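Archaeal actin homolog (Thermoplasma acidophilum, PDB 2FSJ) polymerizes in the presence of nucleoside triphosphates, ATP working best, into bundles of helical filaments, as an archaeal relative of actin, MreB and ParM. Local coordinates at residues R42-S47 with D329-N334. Sequence-based numbering, arbitrary orientation.
Sequences RIIFPS and DLQFAN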
ATOM      1  N   ARG A  42       2.914   7.273 -13.119  1.00 15.38           N
ATOM      2  CA  ARG A  42       2.658   6.805 -11.776  1.00 16.04           C
ATOM      3  C   ARG A  42       2.888   7.952 -10.785  1.00 17.04           C
ATOM      4  O   ARG A  42       3.777   8.801 -10.998  1.00 18.30           O
ATOM      5  CB  ARG A  42       3.596   5.667 -11.417  1.00 15.60           C
ATOM      6  CG  ARG A  42       3.513   4.446 -12.299  1.00 15.00           C
ATOM      7  CD  ARG A  42       4.473   3.426 -11.872  1.00 15.76           C
ATOM      8  NE  ARG A  42       4.581   2.355 -12.841  1.00 17.17           N
ATOM      9  CZ  ARG A  42       5.316   1.251 -12.691  1.00 16.93           C
ATOM     10  NH1 ARG A  42       5.959   1.019 -11.590  1.00 19.16           N
ATOM     11  NH2 ARG A  42       5.362   0.346 -13.679  1.00 20.69           N
ATOM     12  N   ILE A  43       2.130   7.926  -9.677  1.00 15.98           N
ATOM     13  CA  ILE A  43       2.284   8.841  -8.552  1.00 15.36           C
ATOM     14  C   ILE A  43       2.316   8.005  -7.258  1.00 12.93           C
ATOM     15  O   ILE A  43       1.551   7.037  -7.103  1.00 11.11           O
ATOM     16  CB  ILE A  43       1.077   9.817  -8.522  1.00 16.30           C
ATOM     17  CG1 ILE A  43       1.047  10.728  -9.767  1.00 20.15           C
ATOM     18  CG2 ILE A  43       1.047  10.676  -7.267  1.00 18.65           C
ATOM     19  CD1 ILE A  43      -0.282  10.702 -10.424  1.00 24.25           C
ATOM     20  N   ILE A  44       3.178   8.367  -6.339  1.00 11.71           N
ATOM     21  CA  ILE A  44       3.151   7.806  -5.008  1.00 13.43           C
ATOM     22  C   ILE A  44       3.456   8.890  -3.986  1.00 13.13           C
ATOM     23  O   ILE A  44       4.379   9.646  -4.170  1.00 12.43           O
ATOM     24  CB  ILE A  44       4.136   6.597  -4.871  1.00 13.54           C
ATOM     25  CG1 ILE A  44       4.034   5.967  -3.502  1.00 14.26           C
ATOM     26  CG2 ILE A  44       5.653   7.023  -5.183  1.00 16.64           C
ATOM     27  CD1 ILE A  44       4.816   4.650  -3.368  1.00 17.01           C
ATOM     28  N   PHE A  45       2.717   8.919  -2.886  1.00 12.79           N
ATOM     29  CA  PHE A  45       3.012   9.842  -1.817  1.00 12.70           C
ATOM     30  C   PHE A  45       2.558   9.234  -0.509  1.00 11.71           C
ATOM     31  O   PHE A  45       1.663   8.405  -0.504  1.00 12.18           O
ATOM     32  CB  PHE A  45       2.348  11.234  -2.030  1.00 12.67           C
ATOM     33  CG  PHE A  45       0.815  11.179  -2.242  1.00 10.74           C
ATOM     34  CD1 PHE A  45      -0.048  11.119  -1.209  1.00 12.71           C
ATOM     35  CD2 PHE A  45       0.308  11.249  -3.522  1.00 13.33           C
ATOM     36  CE1 PHE A  45      -1.414  11.110  -1.407  1.00 14.02           C
ATOM     37  CE2 PHE A  45      -1.043  11.176  -3.751  1.00 13.57           C
ATOM     38  CZ  PHE A  45      -1.910  11.106  -2.685  1.00 14.73           C
ATOM     39  N   PRO A  46       3.167   9.637   0.610  1.00 11.70           N
ATOM     40  CA  PRO A  46       2.782   9.115   1.916  1.00 11.85           C
ATOM     41  C   PRO A  46       1.303   9.292   2.257  1.00 11.43           C
ATOM     42  O   PRO A  46       0.738  10.368   1.992  1.00 11.49           O
ATOM     43  CB  PRO A  46       3.701   9.888   2.916  1.00 12.57           C
ATOM     44  CG  PRO A  46       4.867  10.378   2.091  1.00 13.51           C
ATOM     45  CD  PRO A  46       4.283  10.593   0.700  1.00 13.08           C
ATOM     46  N   SER A  47       0.691   8.253   2.829  1.00 10.40           N
ATOM     47  CA  SER A  47      -0.716   8.272   3.251  1.00 11.35           C
ATOM     48  C   SER A  47      -0.895   9.046   4.558  1.00 10.74           C
ATOM     49  O   SER A  47      -1.251   8.497   5.571  1.00 12.82           O
ATOM     50  CB  SER A  47      -1.285   6.843   3.416  1.00 11.26           C
ATOM     51  OG  SER A  47      -1.375   6.239   2.166  1.00 11.70           O
ATOM     52  N   ASP A 329       8.617  -1.773  -9.669  1.00 32.84           N
ATOM     53  CA  ASP A 329       7.214  -2.228  -9.607  1.00 31.41           C
ATOM     54  C   ASP A 329       6.688  -2.680  -8.228  1.00 29.39           C
ATOM     55  O   ASP A 329       5.461  -2.818  -8.103  1.00 28.10           O
ATOM     56  CB  ASP A 329       6.960  -3.356 -10.649  1.00 31.58           C
ATOM     57  CG  ASP A 329       6.872  -2.860 -12.123  1.00 33.01           C
ATOM     58  OD1 ASP A 329       6.821  -1.644 -12.418  1.00 34.66           O
ATOM     59  OD2 ASP A 329       6.831  -3.650 -13.118  1.00 35.39           O
ATOM     60  N   LEU A 330       7.534  -2.922  -7.204  1.00 26.59           N
ATOM     61  CA  LEU A 330       7.069  -3.510  -5.930  1.00 25.51           C
ATOM     62  C   LEU A 330       5.911  -2.803  -5.213  1.00 23.94           C
ATOM     63  O   LEU A 330       5.083  -3.442  -4.550  1.00 23.49           O
ATOM     64  CB  LEU A 330       8.182  -3.532  -4.857  1.00 26.29           C
ATOM     65  CG  LEU A 330       9.128  -4.721  -4.686  1.00 27.69           C
ATOM     66  CD1 LEU A 330      10.174  -4.373  -3.608  1.00 26.22           C
ATOM     67  CD2 LEU A 330       8.417  -5.996  -4.375  1.00 28.15           C
ATOM     68  N   GLN A 331       5.983  -1.476  -5.224  1.00 22.21           N
ATOM     69  CA  GLN A 331       5.021  -0.643  -4.527  1.00 21.72           C
ATOM     70  C   GLN A 331       3.793  -0.455  -5.382  1.00 18.24           C
ATOM     71  O   GLN A 331       2.763  -0.085  -4.891  1.00 19.44           O
ATOM     72  CB  GLN A 331       5.653   0.716  -4.164  1.00 22.88           C
ATOM     73  CG  GLN A 331       6.753   0.543  -3.078  1.00 28.35           C
ATOM     74  CD  GLN A 331       6.559   1.298  -1.746  1.00 34.09           C
ATOM     75  OE1 GLN A 331       7.558   1.722  -1.142  1.00 41.89           O
ATOM     76  NE2 GLN A 331       5.326   1.415  -1.260  1.00 31.86           N
ATOM     77  N   PHE A 332       3.905  -0.748  -6.665  1.00 15.15           N
ATOM     78  CA  PHE A 332       2.852  -0.458  -7.611  1.00 13.83           C
ATOM     79  C   PHE A 332       2.112  -1.656  -8.157  1.00 11.74           C
ATOM     80  O   PHE A 332       1.135  -1.492  -8.903  1.00  9.92           O
ATOM     81  CB  PHE A 332       3.459   0.299  -8.795  1.00 13.57           C
ATOM     82  CG  PHE A 332       3.789   1.735  -8.471  1.00 16.51           C
ATOM     83  CD1 PHE A 332       2.790   2.700  -8.412  1.00 17.55           C
ATOM     84  CD2 PHE A 332       5.117   2.116  -8.242  1.00 22.77           C
ATOM     85  CE1 PHE A 332       3.108   4.022  -8.107  1.00 18.92           C
ATOM     86  CE2 PHE A 332       5.429   3.462  -7.972  1.00 23.02           C
ATOM     87  CZ  PHE A 332       4.405   4.383  -7.877  1.00 19.49           C
ATOM     88  N   ALA A 333       2.569  -2.851  -7.837  1.00 11.13           N
ATOM     89  CA  ALA A 333       2.071  -4.030  -8.547  1.00 12.01           C
ATOM     90  C   ALA A 333       0.567  -4.171  -8.423  1.00 10.88           C
ATOM     91  O   ALA A 333      -0.141  -4.484  -9.416  1.00 12.70           O
ATOM     92  CB  ALA A 333       2.811  -5.316  -8.080  1.00 12.98           C
ATOM     93  N   ASN A 334       0.023  -3.980  -7.213  1.00 10.58           N
ATOM     94  CA  ASN A 334      -1.441  -4.071  -7.045  1.00 10.59           C
ATOM     95  C   ASN A 334      -2.142  -3.003  -7.846  1.00 10.38           C
ATOM     96  O   ASN A 334      -3.125  -3.290  -8.545  1.00  9.61           O
ATOM     97  CB  ASN A 334      -1.861  -4.004  -5.564  1.00  9.69           C
ATOM     98  CG  ASN A 334      -1.713  -5.350  -4.842  1.00 11.71           C
ATOM     99  OD1 ASN A 334      -1.123  -5.445  -3.738  1.00 16.02           O
ATOM    100  ND2 ASN A 334      -2.305  -6.373  -5.417  1.00  8.64           N
TER
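Arg42 sets CD over the centre of one face of the Phe332 ring, 3.7 Å from the ring centroid and only 6° off the normal, a clear CH-pi contact, with CB beside CE1 and CZ. The chain runs extended from CG to NE, which carries the guanidinium past the ring to Asp329. There NH1 and NH2 both close on one oxygen: NH2 reaches OD1 of Asp329 at 2.8 Å from its syn side, NH1 the same OD1 at 2.9 Å from its anti side. OD1 lies nearly in the guanidinium plane, while the carboxylate is turned 34° from that plane; OD2 bonds instead to the hydroxyl of Tyr178 on helix 173-182. The far end of the Phe332 ring reaches the strand, its CZ 3.7 Å from CB of Ile44 and its edge facing the carbonyl O of Ile43. Further along, CD1 of Ile44 packs 3.9 Å from NE2 of Gln331, an ATP-site residue that also touches Asp32 of that site. Strand 42-52 is thus joined to the turn leading into helix 333-343 by an apolar patch beside Gln331, with an ion pair at its border. With an alanine here instead of the arginine, the face of Phe332 would probably lose its cover from this side chain and OD1 of Asp329 its charged mate. Sharing its oxygens between arginine and tyrosine, the carboxylate probably has its negative charge well balanced, and charge as well as ring packing holds the turn against the strand.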